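Local atomic coordinates of epimerase family protein SDR39U1 (Homo sapiens, PDB entry 4B4O), a protein that binds NADPH and is a putative NADP-dependent oxidoreductase of the short-chain dehydrogenase/reductase superfamily. Residues His212-Val218 against Val267-Thr272; Ser246-Gln250 against Met260-Gly264; Gly217-Ser221 against Tyr279-Glu283. The protein carries 3 engineered substitutions. All blocks are in the same frame, centred on the assembly; numbering follows the deposited sequence. Where two conformers were deposited one is given.

Contacts 1 and 3 start from the same piece of chain: strand 213-217 of the parallel sheet and the loop that follows it. They share Gly-217 and Val-218, and their centres are about 11 Å apart. Pro-269 and Thr-272 of contact 1 also pack against Tyr-279 of contact 3. Contact 2 joins helices 246-253 and 255-262, its centre about 25 Å from that of contact 1 and about 24 Å from that of contact 3. Along the chain it is nested inside the loops closed by the other two. Contacts 1 and 3 therefore bring the C-terminal part back to the NADPH-binding Rossmann-type sheet, while contact 2 is local helix packing in the excursion between.

Contact 1. Residues His212-Val218 against Val267-Thr272; sequences HGVLNGV and VIPRRT. Engineered in segment 267-272: Arg-270 (natural residue Gln).
Asn-216, Arg-271 and Thr-272 each give one side-chain hydrogen bond between strand 213-217 and the residues entering helix 270-274. Asn-216 starts out toward the other segment. Its ND2 donates to Ile-268 O at 2.9 Å, nearly straight at 166°. The acceptor lies close to the amide plane of the asparagine, but the donor sits above the carbonyl plane of Ile-268. OD1 is held by Tyr-112 OH. Both ends of this buried amide thus have a partner, which is consistent with the modelled orientation of the amide. Val-267 CG1, anti to its backbone N (chi1 -178°), lies against the same side chain, 3.8 Å from Asn-216 CB.

Arg-271 bends at chi3 (24°). This turns NE onto Val-214 O at 3.0 Å, in the carbonyl plane and near the guanidinium plane. Its CB packs 4.0 Å from Leu-215 CD2. Thr-272 OG1 donates to Asn-216 O at 2.7 Å, from above the carbonyl plane. Glu-122 reaches both segments, accepting from the N of Asn-216 and the N of Arg-271. Just past the end of the strand, Val-218 CG2 sits 4.0 Å from both Val-267 CG1 and Pro-269 CB.

Pro-269 is the N-cap residue of helix 270-274 and the centre of an inverse gamma turn. The strand it meets pairs in parallel with strand 151-161, in the Rossmann-type sheet of the epimerase/dehydratase family.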
ATOM      1  N   HIS A 212      11.690   8.072  10.704  1.00 19.02           N
ATOM      2  CA  HIS A 212      12.236   8.513   9.419  1.00 18.91           C
ATOM      3  C   HIS A 212      12.603   7.313   8.578  1.00 18.23           C
ATOM      4  O   HIS A 212      12.819   6.236   9.100  1.00 18.00           O
ATOM      5  CB  HIS A 212      13.464   9.398   9.641  1.00 19.81           C
ATOM      6  CG  HIS A 212      14.555   8.711  10.426  1.00 20.16           C
ATOM      7  ND1 HIS A 212      14.480   8.507  11.789  1.00 20.65           N
ATOM      8  CD2 HIS A 212      15.755   8.086   9.987  1.00 20.27           C
ATOM      9  CE1 HIS A 212      15.586   7.793  12.201  1.00 21.05           C
ATOM     10  NE2 HIS A 212      16.371   7.547  11.100  1.00 20.83           N
ATOM     11  N   GLY A 213      12.659   7.482   7.264  1.00 18.06           N
ATOM     12  CA  GLY A 213      13.167   6.438   6.375  1.00 17.71           C
ATOM     13  C   GLY A 213      12.161   5.384   6.004  1.00 16.90           C
ATOM     14  O   GLY A 213      10.960   5.619   5.980  1.00 16.59           O
ATOM     15  N   VAL A 214      12.674   4.210   5.677  1.00 16.70           N
ATOM     16  CA  VAL A 214      11.856   3.140   5.126  1.00 16.05           C
ATOM     17  C   VAL A 214      11.280   2.282   6.241  1.00 15.63           C
ATOM     18  O   VAL A 214      12.002   1.874   7.144  1.00 15.94           O
ATOM     19  CB  VAL A 214      12.641   2.200   4.213  1.00 16.22           C
ATOM     20  CG1 VAL A 214      11.746   1.033   3.845  1.00 15.60           C
ATOM     21  CG2 VAL A 214      13.123   2.935   2.983  1.00 16.78           C
ATOM     22  N   LEU A 215       9.970   2.038   6.154  1.00 15.08           N
ATOM     23  CA  LEU A 215       9.241   1.157   7.057  1.00 14.72           C
ATOM     24  C   LEU A 215       8.461   0.123   6.241  1.00 14.15           C
ATOM     25  O   LEU A 215       7.816   0.456   5.253  1.00 14.00           O
ATOM     26  CB  LEU A 215       8.237   1.966   7.895  1.00 14.82           C
ATOM     27  CG  LEU A 215       8.749   3.117   8.759  1.00 15.53           C
ATOM     28  CD1 LEU A 215       7.586   3.869   9.371  1.00 15.78           C
ATOM     29  CD2 LEU A 215       9.710   2.578   9.805  1.00 15.95           C
ATOM     30  N   ASN A 216       8.530  -1.132   6.651  1.00 13.97           N
ATOM     31  CA  ASN A 216       7.808  -2.183   5.936  1.00 13.52           C
ATOM     32  C   ASN A 216       6.414  -2.255   6.482  1.00 13.16           C
ATOM     33  O   ASN A 216       6.223  -2.544   7.664  1.00 13.26           O
ATOM     34  CB  ASN A 216       8.505  -3.547   6.050  1.00 13.65           C
ATOM     35  CG  ASN A 216       9.704  -3.678   5.130  1.00 14.12           C
ATOM     36  OD1 ASN A 216       9.746  -3.079   4.045  1.00 14.20           O
ATOM     37  ND2 ASN A 216      10.692  -4.461   5.555  1.00 14.62           N
ATOM     38  N   GLY A 217       5.446  -1.939   5.634  1.00 12.94           N
ATOM     39  CA  GLY A 217       4.040  -1.962   6.012  1.00 12.75           C
ATOM     40  C   GLY A 217       3.422  -3.347   5.901  1.00 12.38           C
ATOM     41  O   GLY A 217       2.564  -3.596   5.039  1.00 12.21           O
ATOM     42  N   VAL A 218       3.906  -4.249   6.751  1.00 12.39           N
ATOM     43  CA  VAL A 218       3.462  -5.645   6.790  1.00 12.17           C
ATOM     44  C   VAL A 218       3.248  -6.078   8.226  1.00 12.40           C
ATOM     45  O   VAL A 218       3.902  -5.548   9.140  1.00 12.82           O
ATOM     46  CB  VAL A 218       4.454  -6.592   6.095  1.00 12.25           C
ATOM     47  CG1 VAL A 218       4.551  -6.191   4.636  1.00 12.23           C
ATOM     48  CG2 VAL A 218       5.833  -6.592   6.756  1.00 12.72           C
ATOM     49  N   VAL A 267       8.901 -10.721   4.262  1.00 13.98           N
ATOM     50  CA  VAL A 267       9.288  -9.382   4.667  1.00 13.97           C
ATOM     51  C   VAL A 267       9.073  -9.214   6.169  1.00 13.61           C
ATOM     52  O   VAL A 267       7.959  -9.360   6.659  1.00 12.87           O
ATOM     53  CB  VAL A 267       8.528  -8.283   3.873  1.00 13.52           C
ATOM     54  CG1 VAL A 267       9.003  -6.903   4.301  1.00 13.91           C
ATOM     55  CG2 VAL A 267       8.755  -8.444   2.367  1.00 14.13           C
ATOM     56  N   ILE A 268      10.138  -8.802   6.866  1.00 14.34           N
ATOM     57  CA  ILE A 268      10.073  -8.441   8.279  1.00 14.24           C
ATOM     58  C   ILE A 268       9.954  -6.921   8.479  1.00 14.10           C
ATOM     59  O   ILE A 268      10.688  -6.141   7.879  1.00 14.74           O
ATOM     60  CB  ILE A 268      11.309  -8.948   9.005  1.00 15.39           C
ATOM     61  CG1 ILE A 268      11.387 -10.462   8.842  1.00 15.92           C
ATOM     62  CG2 ILE A 268      11.266  -8.529  10.456  1.00 15.44           C
ATOM     63  CD1 ILE A 268      12.767 -11.028   9.164  1.00 17.58           C
ATOM     64  N   PRO A 269       9.030  -6.499   9.350  1.00 13.56           N
ATOM     65  CA  PRO A 269       8.870  -5.095   9.673  1.00 13.73           C
ATOM     66  C   PRO A 269       9.741  -4.728  10.861  1.00 14.44           C
ATOM     67  O   PRO A 269       9.227  -4.391  11.932  1.00 14.42           O
ATOM     68  CB  PRO A 269       7.388  -5.002  10.022  1.00 13.10           C
ATOM     69  CG  PRO A 269       7.068  -6.321  10.638  1.00 12.85           C
ATOM     70  CD  PRO A 269       8.048  -7.326  10.076  1.00 13.10           C
ATOM     71  N   ARG A 270      11.055  -4.797  10.669  1.00 15.28           N
ATOM     72  CA  ARG A 270      11.997  -4.563  11.769  1.00 16.18           C
ATOM     73  C   ARG A 270      11.959  -3.105  12.206  1.00 16.59           C
ATOM     74  O   ARG A 270      11.721  -2.797  13.369  1.00 16.72           O
ATOM     75  CB  ARG A 270      13.431  -4.955  11.391  1.00 17.35           C
ATOM     76  CG  ARG A 270      14.333  -4.977  12.599  1.00 18.40           C
ATOM     77  CD  ARG A 270      15.722  -5.567  12.469  1.00 19.90           C
ATOM     78  NE  ARG A 270      15.897  -6.359  11.279  1.00 20.05           N
ATOM     79  CZ  ARG A 270      15.572  -7.662  11.168  1.00 19.83           C
ATOM     80  NH1 ARG A 270      14.983  -8.330  12.149  1.00 19.43           N
ATOM     81  NH2 ARG A 270      15.818  -8.295  10.030  1.00 20.23           N
ATOM     82  N   ARG A 271      12.160  -2.220  11.240  1.00 17.03           N
ATOM     83  CA  ARG A 271      12.167  -0.797  11.508  1.00 17.81           C
ATOM     84  C   ARG A 271      10.791  -0.291  11.930  1.00 17.22           C
ATOM     85  O   ARG A 271      10.685   0.613  12.754  1.00 17.88           O
ATOM     86  CB  ARG A 271      12.759  -0.027  10.316  1.00 18.86           C
ATOM     87  CG  ARG A 271      14.265  -0.223  10.251  1.00 20.11           C
ATOM     88  CD  ARG A 271      15.017   0.672   9.294  1.00 21.75           C
ATOM     89  NE  ARG A 271      14.312   1.908   9.006  1.00 22.18           N
ATOM     90  CZ  ARG A 271      14.393   3.036   9.696  1.00 23.20           C
ATOM     91  NH1 ARG A 271      15.152   3.138  10.765  1.00 23.79           N
ATOM     92  NH2 ARG A 271      13.683   4.077   9.306  1.00 23.85           N
ATOM     93  N   THR A 272       9.741  -0.887  11.379  1.00 16.20           N
ATOM     94  CA  THR A 272       8.390  -0.499  11.734  1.00 15.90           C
ATOM     95  C   THR A 272       8.191  -0.742  13.231  1.00 15.93           C
ATOM     96  O   THR A 272       7.689   0.121  13.940  1.00 16.57           O
ATOM     97  CB  THR A 272       7.326  -1.279  10.937  1.00 14.93           C
ATOM     98  OG1 THR A 272       7.598  -1.193   9.538  1.00 15.01           O
ATOM     99  CG2 THR A 272       5.941  -0.731  11.195  1.00 15.06           C
TER

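Contact 2. Residues Ser246-Gln250 against Met260-Gly264; sequences SAVVQ and MLLEG
Val-249 and Leu-261 form the tight part of this contact. Val-249 CG1 points opposite its backbone N (chi1 174°) and reaches over to Leu-261 CD2 at 3.6 Å. The same methyl is 4.1 Å from Leu-261 CB, so it touches the leucine at CB as well as at one branch end. The two side chains cross at a slant. Val-249 is buried. Ile-183 and Leu-244 pack on it from loops outside the two segments. Leu-261 is partly exposed, and its side chain is about 4 Å, nearest atoms, from a bound polyether, probably from the crystallisation liquor.

Leu-262 lies next to this pair. CD1 continues its chain in extended form (chi2 170°) and CD2 branches off. Both methyls arrive at the first turn of the other helix. CD2 is 3.8 Å from Ser-246 CA, and CD1 is 3.8 Å from Ser-246 CB. CD2 also faces Val-249 CB at 4.2 Å. Ile-183 touches Leu-262 too, and so bridges the two helices.

The elements joined here are two consecutive helices of the DUF1731 region, 246-253 and 255-262, separated by a single residue. The start of the first helix meets the end of the second, where Ser-246 comes nearest to Leu-262. Glu-263 then leaves helical geometry, and Gly-264 bonds through its backbone to Ser-115. Leu-261 O accepts a hydrogen bond from Gln-188 NE2.

The solvent side is much looser. Gln-250 is exposed. Its extended chain crosses Leu-262 at about a right angle, and only NE2 comes close, 4.0 Å from Leu-262 CD1. Across this contact the Ser-246 hydroxyl meets only methyls of Leu-262, with OG 3.8 Å from CD2.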
ATOM      1  N   SER A 246      -1.399 -21.585 -12.223  1.00 21.76           N
ATOM      2  CA  SER A 246      -0.543 -20.475 -12.659  1.00 21.58           C
ATOM      3  C   SER A 246      -0.927 -19.971 -14.042  1.00 22.35           C
ATOM      4  O   SER A 246      -1.050 -18.768 -14.237  1.00 21.83           O
ATOM      5  CB  SER A 246       0.906 -20.920 -12.680  1.00 22.66           C
ATOM      6  OG  SER A 246       1.285 -21.407 -11.412  1.00 22.23           O
ATOM      7  N   ALA A 247      -1.128 -20.902 -14.976  1.00 23.79           N
ATOM      8  CA  ALA A 247      -1.466 -20.580 -16.366  1.00 24.90           C
ATOM      9  C   ALA A 247      -2.696 -19.677 -16.441  1.00 24.05           C
ATOM     10  O   ALA A 247      -2.735 -18.757 -17.254  1.00 24.58           O
ATOM     11  CB  ALA A 247      -1.659 -21.843 -17.189  1.00 26.57           C
ATOM     12  N   VAL A 248      -3.672 -19.911 -15.564  1.00 23.03           N
ATOM     13  CA  VAL A 248      -4.942 -19.178 -15.593  1.00 22.60           C
ATOM     14  C   VAL A 248      -4.749 -17.780 -15.020  1.00 21.55           C
ATOM     15  O   VAL A 248      -5.341 -16.822 -15.513  1.00 21.88           O
ATOM     16  CB  VAL A 248      -6.085 -19.903 -14.808  1.00 22.23           C
ATOM     17  CG1 VAL A 248      -7.315 -19.037 -14.706  1.00 21.98           C
ATOM     18  CG2 VAL A 248      -6.469 -21.245 -15.435  1.00 23.58           C
ATOM     19  N   VAL A 249      -3.966 -17.661 -13.957  1.00 20.51           N
ATOM     20  CA  VAL A 249      -3.687 -16.350 -13.373  1.00 19.66           C
ATOM     21  C   VAL A 249      -2.869 -15.517 -14.372  1.00 20.64           C
ATOM     22  O   VAL A 249      -3.105 -14.323 -14.535  1.00 20.80           O
ATOM     23  CB  VAL A 249      -2.964 -16.475 -12.015  1.00 18.50           C
ATOM     24  CG1 VAL A 249      -2.542 -15.116 -11.479  1.00 17.83           C
ATOM     25  CG2 VAL A 249      -3.841 -17.215 -11.007  1.00 17.86           C
ATOM     26  N   GLN A 250      -1.948 -16.161 -15.077  1.00 21.65           N
ATOM     27  CA  GLN A 250      -1.177 -15.477 -16.127  1.00 23.06           C
ATOM     28  C   GLN A 250      -2.049 -15.040 -17.301  1.00 24.28           C
ATOM     29  O   GLN A 250      -1.854 -13.967 -17.856  1.00 25.22           O
ATOM     30  CB  GLN A 250       0.005 -16.344 -16.593  1.00 24.24           C
ATOM     31  CG  GLN A 250       1.233 -16.101 -15.718  1.00 23.77           C
ATOM     32  CD  GLN A 250       2.284 -17.206 -15.735  1.00 24.76           C
ATOM     33  OE1 GLN A 250       2.041 -18.292 -16.268  1.00 25.64           O
ATOM     34  NE2 GLN A 250       3.455 -16.934 -15.155  1.00 24.86           N
HETATM   35  N   MSE A 260       3.006 -10.852  -8.779  1.00 17.27           N
HETATM   36  CA  MSE A 260       2.476 -10.350  -7.516  1.00 16.00           C
HETATM   37  C   MSE A 260       1.540 -11.325  -6.871  1.00 14.96           C
HETATM   38  O   MSE A 260       1.296 -11.220  -5.667  1.00 14.05           O
HETATM   39  CB  MSE A 260       1.708  -9.048  -7.743  1.00 16.33           C
HETATM   40  CG  MSE A 260       2.689  -7.894  -7.941  1.00 17.41           C
HETATM   41 SE   MSE A 260       1.707  -6.290  -8.489  0.75 18.62          SE
HETATM   42  CE  MSE A 260       1.115  -7.289 -10.059  1.00 19.39           C
ATOM     43  N   LEU A 261       1.005 -12.268  -7.645  1.00 15.30           N
ATOM     44  CA  LEU A 261       0.032 -13.241  -7.135  1.00 14.69           C
ATOM     45  C   LEU A 261       0.646 -14.634  -6.898  1.00 14.89           C
ATOM     46  O   LEU A 261       0.346 -15.284  -5.894  1.00 14.40           O
ATOM     47  CB  LEU A 261      -1.178 -13.351  -8.092  1.00 15.16           C
ATOM     48  CG  LEU A 261      -2.279 -12.274  -8.099  1.00 15.17           C
ATOM     49  CD1 LEU A 261      -1.640 -10.943  -8.460  1.00 15.71           C
ATOM     50  CD2 LEU A 261      -3.406 -12.555  -9.084  1.00 15.93           C
ATOM     51  N   LEU A 262       1.484 -15.087  -7.829  1.00 15.93           N
ATOM     52  CA  LEU A 262       2.050 -16.444  -7.802  1.00 16.66           C
ATOM     53  C   LEU A 262       3.341 -16.562  -7.010  1.00 16.89           C
ATOM     54  O   LEU A 262       3.730 -17.654  -6.622  1.00 17.51           O
ATOM     55  CB  LEU A 262       2.321 -16.932  -9.228  1.00 18.07           C
ATOM     56  CG  LEU A 262       1.128 -17.052 -10.179  1.00 18.27           C
ATOM     57  CD1 LEU A 262       1.622 -17.311 -11.588  1.00 19.87           C
ATOM     58  CD2 LEU A 262       0.179 -18.143  -9.728  1.00 18.05           C
ATOM     59  N   GLU A 263       3.995 -15.434  -6.756  1.00 16.62           N
ATOM     60  CA  GLU A 263       5.247 -15.432  -6.020  1.00 17.00           C
ATOM     61  C   GLU A 263       5.170 -14.473  -4.850  1.00 15.82           C
ATOM     62  O   GLU A 263       4.177 -13.767  -4.676  1.00 14.85           O
ATOM     63  CB  GLU A 263       6.402 -15.050  -6.945  1.00 18.46           C
ATOM     64  CG  GLU A 263       6.485 -15.869  -8.226  1.00 19.92           C
ATOM     65  CD  GLU A 263       7.735 -15.572  -9.031  1.00 21.79           C
ATOM     66  OE1 GLU A 263       8.828 -15.584  -8.439  1.00 22.48           O
ATOM     67  OE2 GLU A 263       7.619 -15.321 -10.250  1.00 22.77           O
ATOM     68  N   GLY A 264       6.222 -14.458  -4.041  1.00 16.11           N
ATOM     69  CA  GLY A 264       6.234 -13.671  -2.820  1.00 15.17           C
ATOM     70  C   GLY A 264       7.572 -13.460  -2.141  1.00 15.82           C
ATOM     71  O   GLY A 264       8.552 -14.126  -2.430  1.00 17.15           O
TER

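Contact 3. Residues Gly217-Ser221 against Tyr279-Glu283; sequences GVAPS and YSFPE
Val-218, Ala-219 and Pro-220, in the loop that leaves strand 213-217 of the Rossmann-type sheet, meet Tyr-279 and Pro-282 ahead of the C-terminal helix 284-293. Pro-220 is the centre of an inverse gamma turn. Its CD sits over the middle of the Tyr-279 ring, 3.8 Å from the centroid and 2° off the normal, a clear CH-pi contact. Tyr-279 CG lies beside the backbone N (chi1 -74°), which sends the ring toward the 217-221 loop. Its OH reaches Val-218 O at 2.6 Å, a weak hydrogen bond.

Pro-282 extends the packing: its CB is 4.0 Å from Pro-220 CD. Its carbonyl O faces Ala-219 CB at 3.7 Å. A water lies 2.8 Å from Ser-221 OG and bonds weakly to Pro-282 O. Ser-221 OG is bonded also to Trp-192 NE1 and Ala-223 N. Asp-197 accepts from the backbone N of Ser-280 and of Phe-281.

The CD hydrogens of a proline are slightly positive beside its nitrogen, so they suit the electron-rich tyrosine face. With the weak hydroxyl bond, this probably helps to hold the ring against the loop.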
ATOM      1  N   GLY A 217       5.446  -1.939   5.634  1.00 12.94           N
ATOM      2  CA  GLY A 217       4.040  -1.962   6.012  1.00 12.75           C
ATOM      3  C   GLY A 217       3.422  -3.347   5.901  1.00 12.38           C
ATOM      4  O   GLY A 217       2.564  -3.596   5.039  1.00 12.21           O
ATOM      5  N   VAL A 218       3.906  -4.249   6.751  1.00 12.39           N
ATOM      6  CA  VAL A 218       3.462  -5.645   6.790  1.00 12.17           C
ATOM      7  C   VAL A 218       3.248  -6.078   8.226  1.00 12.40           C
ATOM      8  O   VAL A 218       3.902  -5.548   9.140  1.00 12.82           O
ATOM      9  CB  VAL A 218       4.454  -6.592   6.095  1.00 12.25           C
ATOM     10  CG1 VAL A 218       4.551  -6.191   4.636  1.00 12.23           C
ATOM     11  CG2 VAL A 218       5.833  -6.592   6.756  1.00 12.72           C
ATOM     12  N   ALA A 219       2.292  -6.982   8.427  1.00 12.26           N
ATOM     13  CA  ALA A 219       2.068  -7.573   9.742  1.00 12.65           C
ATOM     14  C   ALA A 219       3.273  -8.442   9.995  1.00 12.97           C
ATOM     15  O   ALA A 219       3.863  -8.963   9.052  1.00 12.79           O
ATOM     16  CB  ALA A 219       0.798  -8.410   9.776  1.00 12.50           C
ATOM     17  N   PRO A 220       3.681  -8.581  11.251  1.00 13.64           N
ATOM     18  CA  PRO A 220       4.831  -9.438  11.546  1.00 14.20           C
ATOM     19  C   PRO A 220       4.367 -10.877  11.493  1.00 14.24           C
ATOM     20  O   PRO A 220       4.222 -11.525  12.520  1.00 14.90           O
ATOM     21  CB  PRO A 220       5.222  -9.025  12.965  1.00 15.10           C
ATOM     22  CG  PRO A 220       3.925  -8.585  13.578  1.00 15.09           C
ATOM     23  CD  PRO A 220       3.087  -8.004  12.468  1.00 14.16           C
ATOM     24  N   SER A 221       4.136 -11.364  10.285  1.00 13.68           N
ATOM     25  CA  SER A 221       3.551 -12.676  10.077  1.00 13.67           C
ATOM     26  C   SER A 221       4.370 -13.410   9.031  1.00 13.78           C
ATOM     27  O   SER A 221       5.129 -12.796   8.286  1.00 13.70           O
ATOM     28  CB  SER A 221       2.094 -12.506   9.620  1.00 13.02           C
ATOM     29  OG  SER A 221       1.555 -13.667   9.022  1.00 12.91           O
ATOM     30  N   TYR A 279       0.776  -3.207  16.653  1.00 16.95           N
ATOM     31  CA  TYR A 279      -0.226  -3.693  15.701  1.00 16.60           C
ATOM     32  C   TYR A 279      -1.525  -4.087  16.384  1.00 17.78           C
ATOM     33  O   TYR A 279      -1.510  -4.701  17.449  1.00 18.48           O
ATOM     34  CB  TYR A 279       0.307  -4.908  14.942  1.00 15.40           C
ATOM     35  CG  TYR A 279       1.340  -4.594  13.895  1.00 14.43           C
ATOM     36  CD1 TYR A 279       2.671  -4.404  14.235  1.00 14.31           C
ATOM     37  CD2 TYR A 279       0.989  -4.475  12.569  1.00 13.91           C
ATOM     38  CE1 TYR A 279       3.631  -4.127  13.284  1.00 13.78           C
ATOM     39  CE2 TYR A 279       1.939  -4.183  11.609  1.00 13.36           C
ATOM     40  CZ  TYR A 279       3.264  -4.011  11.981  1.00 13.34           C
ATOM     41  OH  TYR A 279       4.214  -3.740  11.022  1.00 13.12           O
ATOM     42  N   SER A 280      -2.645  -3.698  15.774  1.00 18.31           N
ATOM     43  CA  SER A 280      -3.976  -4.129  16.227  1.00 19.67           C
ATOM     44  C   SER A 280      -4.292  -5.546  15.767  1.00 19.11           C
ATOM     45  O   SER A 280      -5.002  -6.287  16.444  1.00 20.26           O
ATOM     46  CB  SER A 280      -5.045  -3.185  15.704  1.00 20.76           C
ATOM     47  OG  SER A 280      -4.912  -1.928  16.315  1.00 21.88           O
ATOM     48  N   PHE A 281      -3.768  -5.916  14.602  1.00 17.59           N
ATOM     49  CA  PHE A 281      -4.061  -7.217  13.990  1.00 17.14           C
ATOM     50  C   PHE A 281      -2.772  -7.857  13.445  1.00 15.69           C
ATOM     51  O   PHE A 281      -2.614  -8.046  12.246  1.00 14.77           O
ATOM     52  CB  PHE A 281      -5.107  -7.043  12.868  1.00 17.26           C
ATOM     53  CG  PHE A 281      -6.392  -6.421  13.320  1.00 19.03           C
ATOM     54  CD1 PHE A 281      -7.338  -7.170  14.004  1.00 20.48           C
ATOM     55  CD2 PHE A 281      -6.664  -5.088  13.061  1.00 19.60           C
ATOM     56  CE1 PHE A 281      -8.526  -6.588  14.443  1.00 22.49           C
ATOM     57  CE2 PHE A 281      -7.840  -4.505  13.490  1.00 21.60           C
ATOM     58  CZ  PHE A 281      -8.769  -5.253  14.184  1.00 23.04           C
ATOM     59  N   PRO A 282      -1.840  -8.186  14.334  1.00 15.75           N
ATOM     60  CA  PRO A 282      -0.582  -8.796  13.886  1.00 14.79           C
ATOM     61  C   PRO A 282      -0.690 -10.252  13.384  1.00 14.77           C
ATOM     62  O   PRO A 282       0.151 -10.689  12.618  1.00 14.05           O
ATOM     63  CB  PRO A 282       0.278  -8.776  15.166  1.00 15.39           C
ATOM     64  CG  PRO A 282      -0.705  -8.855  16.264  1.00 16.79           C
ATOM     65  CD  PRO A 282      -1.875  -8.031  15.795  1.00 16.96           C
ATOM     66  N   GLU A 283      -1.704 -10.967  13.846  1.00 15.84           N
ATOM     67  CA  GLU A 283      -1.879 -12.377  13.507  0.50 16.25           C
ATOM     68  C   GLU A 283      -2.970 -12.469  12.435  1.00 16.05           C
ATOM     69  O   GLU A 283      -3.994 -11.789  12.508  1.00 16.50           O
ATOM     70  CB  GLU A 283      -2.202 -13.218  14.759  0.50 18.01           C
ATOM     71  CG  GLU A 283      -2.036 -14.741  14.583  0.50 18.84           C
ATOM     72  CD  GLU A 283      -3.306 -15.461  14.108  0.50 19.68           C
ATOM     73  OE1 GLU A 283      -4.357 -15.364  14.809  0.50 21.05           O
ATOM     74  OE2 GLU A 283      -3.257 -16.118  13.036  0.50 19.19           O
TER
HETATM   75  O   HOH W   1       1.937 -12.311  12.764  1.00  2.00           O
HETATM   76  O   HOH W   2      -0.077 -13.884  11.245  1.00  2.00           O